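Local coordinates for protein cytolethal distending toxin subunit B (Escherichia coli, PDB 2F1N) that nicks DNA as the endonuclease subunit of a tripartite toxin, very probably damaging DNA in intoxicated cells and arresting them at G2/M, at residues A212-Q215 against R219-D222. Sequence-based numbering, arbitrary orientation.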
loop_
_atom_site.group_PDB
_atom_site.type_symbol
_atom_site.label_atom_id
_atom_site.label_comp_id
_atom_site.label_asym_id
_atom_site.label_seq_id
_atom_site.Cartn_x
_atom_site.Cartn_y
_atom_site.Cartn_z
ATOM N N ALA A 212 17.171 -5.681 -4.762
ATOM C CA ALA A 212 17.917 -4.442 -4.667
ATOM C C ALA A 212 17.450 -3.588 -3.515
ATOM O O ALA A 212 16.387 -3.856 -2.949
ATOM C CB ALA A 212 17.792 -3.681 -5.994
ATOM N N ALA A 213 18.234 -2.551 -3.195
ATOM C CA ALA A 213 17.859 -1.567 -2.225
ATOM C C ALA A 213 16.684 -0.748 -2.747
ATOM O O ALA A 213 16.525 -0.595 -3.992
ATOM C CB ALA A 213 19.012 -0.658 -1.962
ATOM N N THR A 214 15.870 -0.255 -1.814
ATOM C CA THR A 214 14.666 0.499 -2.198
ATOM C C THR A 214 14.781 1.942 -1.761
ATOM O O THR A 214 13.857 2.744 -1.968
ATOM C CB THR A 214 13.350 -0.095 -1.602
ATOM O OG1 THR A 214 13.371 0.035 -0.179
ATOM C CG2 THR A 214 13.221 -1.553 -1.875
ATOM N N GLN A 215 15.917 2.272 -1.174
ATOM C CA GLN A 215 16.206 3.643 -0.848
ATOM C C GLN A 215 17.684 3.942 -1.045
ATOM O O GLN A 215 18.468 3.061 -1.400
ATOM C CB GLN A 215 15.648 4.103 0.521
ATOM C CG GLN A 215 15.957 3.241 1.731
ATOM C CD GLN A 215 16.126 4.122 3.000
ATOM O OE1 GLN A 215 15.278 4.983 3.319
ATOM N NE2 GLN A 215 17.199 3.920 3.697
ATOM N N ARG A 219 19.320 0.194 1.771
ATOM C CA ARG A 219 18.482 -0.722 2.556
ATOM C C ARG A 219 17.268 -1.120 1.721
ATOM O O ARG A 219 16.848 -0.357 0.839
ATOM C CB ARG A 219 18.067 -0.073 3.883
ATOM C CG ARG A 219 19.314 0.145 4.822
ATOM C CD ARG A 219 19.123 -0.395 6.241
ATOM N NE ARG A 219 18.208 0.498 6.958
ATOM C CZ ARG A 219 17.307 0.140 7.874
ATOM N NH1 ARG A 219 17.161 -1.135 8.270
ATOM N NH2 ARG A 219 16.545 1.092 8.405
ATOM N N THR A 220 16.728 -2.295 2.017
ATOM C CA THR A 220 15.521 -2.777 1.342
ATOM C C THR A 220 14.397 -2.640 2.379
ATOM O O THR A 220 14.256 -3.486 3.251
ATOM C CB THR A 220 15.731 -4.244 0.951
ATOM O OG1 THR A 220 16.787 -4.313 -0.041
ATOM C CG2 THR A 220 14.492 -4.829 0.246
ATOM N N LEU A 221 13.661 -1.534 2.310
ATOM C CA LEU A 221 12.658 -1.202 3.321
ATOM C C LEU A 221 11.226 -1.258 2.799
ATOM O O LEU A 221 10.272 -1.227 3.592
ATOM C CB LEU A 221 12.908 0.204 3.839
ATOM C CG LEU A 221 14.270 0.407 4.505
ATOM C CD1 LEU A 221 14.362 1.848 5.089
ATOM C CD2 LEU A 221 14.600 -0.649 5.543
ATOM N N ASP A 222 11.087 -1.258 1.476
ATOM C CA ASP A 222 9.768 -1.113 0.828
ATOM C C ASP A 222 9.486 -2.409 0.081
ATOM O O ASP A 222 10.219 -2.766 -0.848
ATOM C CB ASP A 222 9.827 0.040 -0.180
ATOM C CG ASP A 222 10.237 1.324 0.453
ATOM O OD1 ASP A 222 9.347 1.933 1.119
ATOM O OD2 ASP A 222 11.427 1.803 0.410
#
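Thr214 reaches across to Leu221 and Asp222 with its hydroxyl, which works in two directions at once. OG1 gives its proton to OD2 of Asp222 at 2.7 Å, meeting that oxygen on its anti side and 20° out of the carboxylate plane, and it accepts the backbone N-H of Leu221, with N to OG1 3.0 Å. The torsion behind this is chi1 of 66°, which sets OG1 between the backbone N and carbonyl carbon of Thr214 and turns CG2 toward the backbone of Asp222, 3.4 Å from its O. The main chain of Thr214 joins in: its N lies 2.8 Å from the carbonyl O of Arg219 in a nearly straight bond (164° at the hydrogen), and the N of Gln215 adds a weak, more bent bond to the same oxygen. At the outer end, Thr220 OG1 stands 3.0 Å from Ala212 O, a bond that is not settled because the hydroxyl could turn its proton to another acceptor.

Van der Waals contact is supplied by Gln215, whose chain bends at chi2 and lays the amide beside a methyl of Leu221, CD being 3.6 Å from CD1. The other methyl of Leu221, CD2, sits over the centre of the Arg219 guanidinium face.

Farther out, Asp222 OD2 is also hydrogen-bonded to ND1 of His254, so this carboxylate oxygen links the loop's threonine to a histidine; Glu189 takes the N-H of Thr220. Thr214 further packs on Val257 and Ile241, in two strands of the eight-stranded sheet. Asp222 opens strand 222-228 of the six-stranded sheet, so the folded-back loop bridges the two sheets. The Asp222–His254 pair probably corresponds to the aspartate–histidine couple at the active site of DNase I-like nucleases, where the aspartate orients the histidine, and the Thr214 hydroxyl, as a second-shell partner, probably helps to position Asp222.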